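Local coordinates for protein octopine dehydrogenase (Pecten maximus, PDB 3C7A) that catalyses the NADH-dependent reductive condensation of L-arginine with pyruvate to D-octopine, and the reverse oxidation with NAD(+), at residues V3-C8 with V85-V90; V113-Q118 with M139-L144; S164-S169 with P192-A197. All blocks are in the same frame, centred on the assembly; numbering follows the deposited sequence.

Contact 1 (V3-C8 with V85-V90); sequences VKVCVC and VVILTV
C8 meets V86 and L88 on one face of a parallel strand pair, while V85 and I87 pack beside V5 on the other. The two strands lie in the Rossmann-type nucleotide-binding fold, where 3-8 leads into the glycine-rich turn with G10, G11, N12 and G13 that binds NADH. C8 has the most surface buried by its partner strand. Its SG, anti to the carbonyl carbon (chi1 -59°), lies 4.2 Å from V86 CG1, and its CB faces L88 CG; a small, weakly polar thiol suits this face, where Y98 of helix 95-102 also touches it. On the other face V85 and V5, both buried, pack on one another, V85 CB 4.5 Å from V5 CG2; beta-branched residues are at ease in such extended backbone. I87 reaches back along the sheet, its CD1 4.2 Å from V5 CG1, and L17 of helix 12-21 packs on I87 and V7. The strands run 20° from parallel, and their bonds alternate in direction: C6 N gives to V85 O, I87 N to C6 O. The ladder ends in a weak bond from T89 N to C8 O, whereas the bond before it, from C8 N to I87 O, measures 3.0 Å.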
loop_
_atom_site.group_PDB
_atom_site.type_symbol
_atom_site.label_atom_id
_atom_site.label_comp_id
_atom_site.label_asym_id
_atom_site.label_seq_id
_atom_site.Cartn_x
_atom_site.Cartn_y
_atom_site.Cartn_z
ATOM N N VAL A 3 7.808 23.595 11.552
ATOM C CA VAL A 3 7.986 22.234 11.035
ATOM C C VAL A 3 7.839 22.254 9.510
ATOM O O VAL A 3 6.848 22.766 8.983
ATOM C CB VAL A 3 6.971 21.239 11.667
ATOM C CG1 VAL A 3 7.194 19.822 11.146
ATOM C CG2 VAL A 3 7.063 21.260 13.192
ATOM N N LYS A 4 8.831 21.698 8.814
ATOM C CA LYS A 4 8.873 21.714 7.346
ATOM C C LYS A 4 8.550 20.344 6.734
ATOM O O LYS A 4 9.173 19.337 7.087
ATOM C CB LYS A 4 10.234 22.232 6.862
ATOM C CG LYS A 4 10.492 23.692 7.232
ATOM C CD LYS A 4 11.959 24.066 7.146
ATOM C CE LYS A 4 12.175 25.492 7.638
ATOM N NZ LYS A 4 13.602 25.913 7.573
ATOM N N VAL A 5 7.577 20.326 5.818
ATOM C CA VAL A 5 7.016 19.084 5.256
ATOM C C VAL A 5 7.018 19.077 3.715
ATOM O O VAL A 5 6.563 20.036 3.086
ATOM C CB VAL A 5 5.554 18.845 5.767
ATOM C CG1 VAL A 5 4.982 17.528 5.239
ATOM C CG2 VAL A 5 5.486 18.876 7.295
ATOM N N CYS A 6 7.521 17.991 3.123
ATOM C CA CYS A 6 7.480 17.786 1.664
ATOM C C CYS A 6 6.539 16.639 1.267
ATOM O O CYS A 6 6.684 15.511 1.751
ATOM C CB CYS A 6 8.891 17.541 1.103
ATOM S SG CYS A 6 8.984 17.178 -0.692
ATOM N N VAL A 7 5.584 16.941 0.385
ATOM C CA VAL A 7 4.630 15.953 -0.144
ATOM C C VAL A 7 5.005 15.556 -1.581
ATOM O O VAL A 7 5.196 16.424 -2.436
ATOM C CB VAL A 7 3.164 16.493 -0.114
ATOM C CG1 VAL A 7 2.177 15.441 -0.616
ATOM C CG2 VAL A 7 2.775 16.963 1.288
ATOM N N CYS A 8 5.100 14.249 -1.838
ATOM C CA CYS A 8 5.475 13.727 -3.160
ATOM C C CYS A 8 4.272 13.136 -3.916
ATOM O O CYS A 8 3.649 12.177 -3.446
ATOM C CB CYS A 8 6.591 12.674 -3.030
ATOM S SG CYS A 8 8.143 13.231 -2.236
ATOM N N VAL A 85 10.130 16.202 7.546
ATOM C CA VAL A 85 9.288 15.043 7.200
ATOM C C VAL A 85 9.107 14.944 5.673
ATOM O O VAL A 85 8.890 15.960 5.009
ATOM C CB VAL A 85 7.876 15.118 7.873
ATOM C CG1 VAL A 85 7.127 13.795 7.731
ATOM C CG2 VAL A 85 7.967 15.504 9.348
ATOM N N VAL A 86 9.200 13.724 5.132
ATOM C CA VAL A 86 8.980 13.457 3.697
ATOM C C VAL A 86 7.953 12.324 3.506
ATOM O O VAL A 86 8.179 11.195 3.952
ATOM C CB VAL A 86 10.308 13.099 2.955
ATOM C CG1 VAL A 86 10.067 12.930 1.454
ATOM C CG2 VAL A 86 11.383 14.160 3.196
ATOM N N ILE A 87 6.837 12.632 2.838
ATOM C CA ILE A 87 5.699 11.699 2.711
ATOM C C ILE A 87 5.353 11.355 1.250
ATOM O O ILE A 87 5.093 12.248 0.442
ATOM C CB ILE A 87 4.423 12.245 3.429
ATOM C CG1 ILE A 87 4.729 12.629 4.885
ATOM C CG2 ILE A 87 3.277 11.223 3.365
ATOM C CD1 ILE A 87 3.684 13.536 5.534
ATOM N N LEU A 88 5.330 10.057 0.938
ATOM C CA LEU A 88 5.029 9.563 -0.416
ATOM C C LEU A 88 3.598 9.016 -0.543
ATOM O O LEU A 88 3.239 8.041 0.127
ATOM C CB LEU A 88 6.037 8.477 -0.835
ATOM C CG LEU A 88 7.496 8.820 -1.172
ATOM C CD1 LEU A 88 8.314 9.173 0.069
ATOM C CD2 LEU A 88 8.145 7.657 -1.909
ATOM N N THR A 89 2.797 9.641 -1.408
ATOM C CA THR A 89 1.399 9.229 -1.632
ATOM C C THR A 89 1.047 9.070 -3.129
ATOM O O THR A 89 0.451 9.960 -3.748
ATOM C CB THR A 89 0.385 10.147 -0.860
ATOM O OG1 THR A 89 -0.964 9.744 -1.138
ATOM C CG2 THR A 89 0.567 11.630 -1.214
ATOM N N VAL A 90 1.427 7.916 -3.686
ATOM C CA VAL A 90 1.304 7.600 -5.121
ATOM C C VAL A 90 1.185 6.081 -5.343
ATOM O O VAL A 90 1.429 5.308 -4.413
ATOM C CB VAL A 90 2.538 8.108 -5.940
ATOM C CG1 VAL A 90 2.406 9.578 -6.297
ATOM C CG2 VAL A 90 3.857 7.824 -5.205
#

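Contact 2 (V113-Q118 with M139-L144); sequences VGLPSQ and MSFETL. With NAD (nicotinamide-adenine-dinucleotide), chain B; EDO (1,2-ethanediol), chain C.
L115 lays a methyl over the ring of F141 where two parallel strands of a beta-alpha-beta unit end beside the dinucleotide. The leucine CG is anti to the backbone N (chi1 -170°), and CD1 stands 4.0 Å from the ring centroid in a CH-pi contact, 26° off the normal and displaced toward the rim nearest CG and CD1. V113 comes obliquely from another direction, its CG1 3.8 Å from F141 CE1 and near the ring plane. F141 holds CG anti to its carbonyl carbon (chi1 -79°), while its backbone N bonds to G114 O, which also lies in plane at the ring edge. An alanine in place of F141 would probably open a gap beneath L115 CD1 and beside V113 CG1, and would deprive F194 of one of its edge-to-face partners. G114 suits its place because a side chain there would collide with S117 OG. That hydroxyl lies 3.1 Å from S140 OG in a hydrogen bond whose donor is undecided; S140 OG is also bonded to E122 OE2, so the buried serine pair is tied to a carboxylate that is probably charged. Beyond the strands P116, after a cis peptide bond, sets CB 3.9 Å from T143 CA and turns CD to NAD O4D. L144 puts CD2 3.6 Å from NAD C3N, its branched end against the nicotinamide. One water accepts from Q118 N and donates to F141 O, linking the loop at Q118 to the end of the strand at F141. P116 thus lies against the ribose and L144 against the nicotinamide, while Q118 and T143, which bind pyruvate, follow the two strands, consistent with substrate and cofactor meeting here.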
loop_
_atom_site.group_PDB
_atom_site.type_symbol
_atom_site.label_atom_id
_atom_site.label_comp_id
_atom_site.label_asym_id
_atom_site.label_seq_id
_atom_site.Cartn_x
_atom_site.Cartn_y
_atom_site.Cartn_z
ATOM N N VAL A 113 8.081 8.578 5.273
ATOM C CA VAL A 113 6.762 7.943 5.475
ATOM C C VAL A 113 6.113 7.431 4.173
ATOM O O VAL A 113 6.106 8.132 3.157
ATOM C CB VAL A 113 5.760 8.925 6.174
ATOM C CG1 VAL A 113 4.468 8.210 6.577
ATOM C CG2 VAL A 113 6.393 9.599 7.393
ATOM N N GLY A 114 5.557 6.217 4.219
ATOM C CA GLY A 114 4.789 5.654 3.098
ATOM C C GLY A 114 3.291 5.599 3.374
ATOM O O GLY A 114 2.851 4.908 4.298
ATOM N N LEU A 115 2.508 6.317 2.565
ATOM C CA LEU A 115 1.064 6.472 2.801
ATOM C C LEU A 115 0.208 6.246 1.535
ATOM O O LEU A 115 -0.198 7.212 0.881
ATOM C CB LEU A 115 0.782 7.859 3.413
ATOM C CG LEU A 115 -0.601 8.216 3.986
ATOM C CD1 LEU A 115 -0.791 7.666 5.397
ATOM C CD2 LEU A 115 -0.822 9.724 3.970
ATOM N N PRO A 116 -0.074 4.971 1.185
ATOM C CA PRO A 116 0.378 3.724 1.808
ATOM C C PRO A 116 1.680 3.168 1.207
ATOM O O PRO A 116 2.046 3.514 0.079
ATOM C CB PRO A 116 -0.785 2.767 1.532
ATOM C CG PRO A 116 -1.373 3.252 0.230
ATOM C CD PRO A 116 -0.977 4.704 0.046
ATOM N N SER A 117 2.364 2.315 1.963
ATOM C CA SER A 117 3.662 1.796 1.550
ATOM C C SER A 117 3.510 0.690 0.513
ATOM O O SER A 117 4.140 0.726 -0.545
ATOM C CB SER A 117 4.442 1.278 2.761
ATOM O OG SER A 117 4.968 2.349 3.526
ATOM N N GLN A 118 2.600 -0.222 0.717
ATOM C CA GLN A 118 2.609 -1.544 0.099
ATOM C C GLN A 118 3.888 -2.413 0.477
ATOM O O GLN A 118 4.577 -2.108 1.353
ATOM C CB GLN A 118 2.319 -1.504 -1.460
ATOM C CG GLN A 118 0.881 -1.052 -1.862
ATOM C CD GLN A 118 0.603 -1.020 -3.358
ATOM O OE1 GLN A 118 1.018 -0.133 -4.044
ATOM N NE2 GLN A 118 -0.111 -2.006 -3.846
ATOM N N MET A 139 8.707 4.735 8.335
ATOM C CA MET A 139 7.331 4.579 8.865
ATOM C C MET A 139 6.339 4.112 7.776
ATOM O O MET A 139 6.274 4.722 6.707
ATOM C CB MET A 139 6.867 5.916 9.476
ATOM C CG MET A 139 5.626 5.864 10.380
ATOM S SD MET A 139 5.159 7.493 11.040
ATOM C CE MET A 139 3.858 7.051 12.190
ATOM N N SER A 140 5.563 3.056 8.054
ATOM C CA SER A 140 4.665 2.433 7.048
ATOM C C SER A 140 3.190 2.241 7.474
ATOM O O SER A 140 2.906 1.502 8.422
ATOM C CB SER A 140 5.233 1.079 6.594
ATOM O OG SER A 140 6.487 1.220 5.945
ATOM N N PHE A 141 2.266 2.875 6.742
ATOM C CA PHE A 141 0.812 2.808 7.020
ATOM C C PHE A 141 0.074 1.703 6.239
ATOM O O PHE A 141 0.501 1.320 5.145
ATOM C CB PHE A 141 0.148 4.166 6.741
ATOM C CG PHE A 141 0.341 5.186 7.839
ATOM C CD1 PHE A 141 1.470 6.001 7.864
ATOM C CD2 PHE A 141 -0.616 5.337 8.840
ATOM C CE1 PHE A 141 1.651 6.948 8.876
ATOM C CE2 PHE A 141 -0.447 6.281 9.858
ATOM C CZ PHE A 141 0.689 7.088 9.876
ATOM N N GLU A 142 -1.045 1.220 6.792
ATOM C CA GLU A 142 -1.779 0.066 6.225
ATOM C C GLU A 142 -2.606 0.343 4.952
ATOM O O GLU A 142 -2.696 -0.523 4.074
ATOM C CB GLU A 142 -2.623 -0.663 7.297
ATOM C CG GLU A 142 -3.782 0.138 7.908
ATOM C CD GLU A 142 -4.588 -0.650 8.945
ATOM O OE1 GLU A 142 -4.942 -1.822 8.687
ATOM O OE2 GLU A 142 -4.885 -0.087 10.021
ATOM N N THR A 143 -3.207 1.533 4.869
ATOM C CA THR A 143 -3.984 1.976 3.691
ATOM C C THR A 143 -4.163 3.509 3.696
ATOM O O THR A 143 -3.648 4.186 4.588
ATOM C CB THR A 143 -5.356 1.225 3.569
ATOM O OG1 THR A 143 -5.941 1.473 2.283
ATOM C CG2 THR A 143 -6.333 1.642 4.673
ATOM N N LEU A 144 -4.870 4.050 2.700
ATOM C CA LEU A 144 -5.140 5.496 2.628
ATOM C C LEU A 144 -6.222 5.920 3.639
ATOM O O LEU A 144 -7.230 5.226 3.785
ATOM C CB LEU A 144 -5.538 5.906 1.198
ATOM C CG LEU A 144 -5.541 7.398 0.823
ATOM C CD1 LEU A 144 -4.122 7.954 0.653
ATOM C CD2 LEU A 144 -6.354 7.649 -0.438
HETATM P PA NAD B . -3.899 8.393 -8.362
HETATM O O1A NAD B . -4.279 7.439 -9.427
HETATM O O2A NAD B . -4.892 9.487 -8.257
HETATM O O5B NAD B . -2.422 8.984 -8.651
HETATM C C5B NAD B . -2.079 9.568 -9.894
HETATM C C4B NAD B . -0.727 10.273 -9.784
HETATM O O4B NAD B . 0.333 9.335 -9.868
HETATM C C3B NAD B . -0.486 11.278 -10.905
HETATM O O3B NAD B . -0.894 12.580 -10.556
HETATM C C2B NAD B . 1.010 11.203 -11.145
HETATM O O2B NAD B . 1.706 12.152 -10.368
HETATM C C1B NAD B . 1.386 9.800 -10.697
HETATM N N9A NAD B . 1.529 8.957 -11.903
HETATM C C8A NAD B . 0.524 8.253 -12.524
HETATM N N7A NAD B . 1.037 7.617 -13.600
HETATM C C5A NAD B . 2.356 7.902 -13.681
HETATM C C6A NAD B . 3.339 7.510 -14.584
HETATM N N6A NAD B . 2.981 6.924 -15.726
HETATM N N1A NAD B . 4.637 7.966 -14.418
HETATM C C2A NAD B . 4.948 8.804 -13.361
HETATM N N3A NAD B . 3.960 9.189 -12.469
HETATM C C4A NAD B . 2.682 8.745 -12.623
HETATM O O3 NAD B . -3.742 7.584 -6.967
HETATM P PN NAD B . -4.556 7.972 -5.626
HETATM O O1N NAD B . -6.004 7.909 -5.927
HETATM O O2N NAD B . -3.981 9.214 -5.057
HETATM O O5D NAD B . -4.243 6.755 -4.613
HETATM C C5D NAD B . -2.937 6.395 -4.210
HETATM C C4D NAD B . -2.939 4.970 -3.649
HETATM O O4D NAD B . -3.894 4.832 -2.604
HETATM C C3D NAD B . -3.288 3.943 -4.719
HETATM O O3D NAD B . -2.376 2.871 -4.648
HETATM C C2D NAD B . -4.694 3.490 -4.366
HETATM O O2D NAD B . -4.896 2.131 -4.680
HETATM C C1D NAD B . -4.784 3.755 -2.866
HETATM N N1N NAD B . -6.159 4.050 -2.396
HETATM C C2N NAD B . -6.923 5.041 -2.969
HETATM C C3N NAD B . -8.217 5.302 -2.504
HETATM C C7N NAD B . -8.949 6.538 -2.961
HETATM O O7N NAD B . -10.213 6.727 -2.584
HETATM N N7N NAD B . -8.294 7.480 -3.783
HETATM C C4N NAD B . -8.728 4.544 -1.447
HETATM C C5N NAD B . -7.948 3.543 -0.867
HETATM C C6N NAD B . -6.663 3.310 -1.354
HETATM C C1 EDO C . -6.387 -5.916 6.233
HETATM O O1 EDO C . -5.621 -6.329 5.094
HETATM C C2 EDO C . -5.522 -5.073 7.163
HETATM O O2 EDO C . -5.294 -3.785 6.576
HETATM O O HOH W 1 0.358 -0.520 2.753
#

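Contact 3 (S164-S169 with P192-A197); sequences SVLAAS and PVFRLA
L166 and F194 lie side by side and point the same way, forming with A168 the close-packed part of this parallel strand pair. The leucine CB is 3.9 Å from F194 CD1, and its CD2 approaches CE1. Over the centre of one face of the F194 ring sits P192 O. A168, on the same face of the sheet, adds only a methyl, a size that suits a position against F141; L196, farther along that face, is exposed. The other face is looser, with V165, V193 and R195 exposed and A167 buried under the arginine. R195 has CG between its backbone N and carbonyl carbon (chi1 73°), and its extended chain carries the guanidinium back over A167, whose CB lies 3.9 Å from R195 CZ, over the centre of the group. V165 CB stands at the edge of the guanidinium, near its plane, 4.2 Å from NH1. Arginine fits here because its flat guanidinium can lie over the small A167 while remaining exposed. Backbone bonds run from V193 N to S164 O as far as A197 N to A168 O. Helix 180-188 connects the strands as a beta-alpha-beta crossover and contributes Q185, H188 and L181 around F194, while strand 137-141 flanks 164-169 from its other side.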
loop_
_atom_site.group_PDB
_atom_site.type_symbol
_atom_site.label_atom_id
_atom_site.label_comp_id
_atom_site.label_asym_id
_atom_site.label_seq_id
_atom_site.Cartn_x
_atom_site.Cartn_y
_atom_site.Cartn_z
ATOM N N SER A 164 -12.183 5.577 11.036
ATOM C CA SER A 164 -12.210 5.912 12.466
ATOM C C SER A 164 -10.890 5.615 13.196
ATOM O O SER A 164 -10.500 6.364 14.098
ATOM C CB SER A 164 -13.398 5.243 13.173
ATOM O OG SER A 164 -13.315 3.829 13.123
ATOM N N VAL A 165 -10.220 4.526 12.810
ATOM C CA VAL A 165 -8.897 4.150 13.355
ATOM C C VAL A 165 -7.930 3.693 12.244
ATOM O O VAL A 165 -8.377 3.290 11.167
ATOM C CB VAL A 165 -8.995 3.041 14.452
ATOM C CG1 VAL A 165 -9.631 3.582 15.735
ATOM C CG2 VAL A 165 -9.749 1.809 13.941
ATOM N N LEU A 166 -6.620 3.753 12.515
ATOM C CA LEU A 166 -5.573 3.340 11.553
ATOM C C LEU A 166 -4.218 3.051 12.234
ATOM O O LEU A 166 -3.866 3.708 13.214
ATOM C CB LEU A 166 -5.396 4.405 10.459
ATOM C CG LEU A 166 -4.868 3.987 9.079
ATOM C CD1 LEU A 166 -5.897 3.159 8.313
ATOM C CD2 LEU A 166 -4.473 5.214 8.267
ATOM N N ALA A 167 -3.461 2.089 11.698
ATOM C CA ALA A 167 -2.195 1.637 12.312
ATOM C C ALA A 167 -0.951 1.755 11.413
ATOM O O ALA A 167 -1.059 1.727 10.182
ATOM C CB ALA A 167 -2.341 0.203 12.827
ATOM N N ALA A 168 0.223 1.869 12.045
ATOM C CA ALA A 168 1.517 1.988 11.343
ATOM C C ALA A 168 2.702 1.372 12.112
ATOM O O ALA A 168 2.714 1.371 13.343
ATOM C CB ALA A 168 1.811 3.450 11.019
ATOM N N SER A 169 3.694 0.864 11.374
ATOM C CA SER A 169 4.934 0.322 11.960
ATOM C C SER A 169 6.114 1.305 11.860
ATOM O O SER A 169 6.049 2.283 11.109
ATOM C CB SER A 169 5.298 -1.024 11.314
ATOM O OG SER A 169 5.651 -0.874 9.948
ATOM N N PRO A 192 -8.463 10.136 11.463
ATOM C CA PRO A 192 -8.557 8.947 12.327
ATOM C C PRO A 192 -7.588 8.981 13.512
ATOM O O PRO A 192 -6.615 9.740 13.494
ATOM C CB PRO A 192 -8.173 7.790 11.387
ATOM C CG PRO A 192 -7.990 8.402 10.013
ATOM C CD PRO A 192 -7.698 9.843 10.240
ATOM N N VAL A 193 -7.863 8.161 14.528
ATOM C CA VAL A 193 -6.970 8.006 15.684
ATOM C C VAL A 193 -5.898 6.951 15.371
ATOM O O VAL A 193 -6.222 5.790 15.107
ATOM C CB VAL A 193 -7.753 7.618 16.978
ATOM C CG1 VAL A 193 -6.821 7.563 18.186
ATOM C CG2 VAL A 193 -8.899 8.593 17.241
ATOM N N PHE A 194 -4.629 7.361 15.404
ATOM C CA PHE A 194 -3.506 6.485 15.035
ATOM C C PHE A 194 -2.921 5.689 16.209
ATOM O O PHE A 194 -2.941 6.147 17.355
ATOM C CB PHE A 194 -2.376 7.282 14.358
ATOM C CG PHE A 194 -2.785 7.994 13.085
ATOM C CD1 PHE A 194 -3.662 7.404 12.175
ATOM C CD2 PHE A 194 -2.253 9.245 12.783
ATOM C CE1 PHE A 194 -4.025 8.065 10.998
ATOM C CE2 PHE A 194 -2.607 9.911 11.607
ATOM C CZ PHE A 194 -3.494 9.319 10.714
ATOM N N ARG A 195 -2.395 4.501 15.901
ATOM C CA ARG A 195 -1.661 3.666 16.864
ATOM C C ARG A 195 -0.436 2.999 16.213
ATOM O O ARG A 195 -0.319 2.966 14.984
ATOM C CB ARG A 195 -2.587 2.609 17.492
ATOM C CG ARG A 195 -2.982 1.466 16.555
ATOM C CD ARG A 195 -3.971 0.505 17.206
ATOM N NE ARG A 195 -4.225 -0.669 16.370
ATOM C CZ ARG A 195 -5.122 -0.725 15.386
ATOM N NH1 ARG A 195 -5.876 0.330 15.095
ATOM N NH2 ARG A 195 -5.269 -1.844 14.688
ATOM N N LEU A 196 0.467 2.473 17.042
ATOM C CA LEU A 196 1.672 1.781 16.565
ATOM C C LEU A 196 1.553 0.254 16.606
ATOM O O LEU A 196 1.083 -0.314 17.595
ATOM C CB LEU A 196 2.903 2.228 17.365
ATOM C CG LEU A 196 3.966 3.134 16.725
ATOM C CD1 LEU A 196 3.378 4.318 15.965
ATOM C CD2 LEU A 196 4.952 3.615 17.784
ATOM N N ALA A 197 1.989 -0.395 15.526
ATOM C CA ALA A 197 2.047 -1.860 15.451
ATOM C C ALA A 197 3.338 -2.399 16.079
ATOM O O ALA A 197 4.268 -1.635 16.346
ATOM C CB ALA A 197 1.912 -2.326 14.003
#

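The three contacts follow one another along the chain, each closing before the next opens, and all belong to one mixed sheet. Contacts 1 and 2 have centres 12 Å apart and are joined by neighbouring strands 85-88 and 111-114, with V86 O and L88 N probably hydrogen-bonded to V113. Contacts 2 and 3, 11 Å between centres, meet where strand 137-141 runs antiparallel to 156-171, S140 O probably bonded to S169 N; just beyond, E142 OE2 probably bonds A167 N. Contacts 1 and 3 do not touch, their centres about 18 Å apart. The sheet thus passes from the strands that lead into the glycine-rich NADH turn, through the nicotinamide and pyruvate site of contact 2, to a partly exposed flank in contact 3.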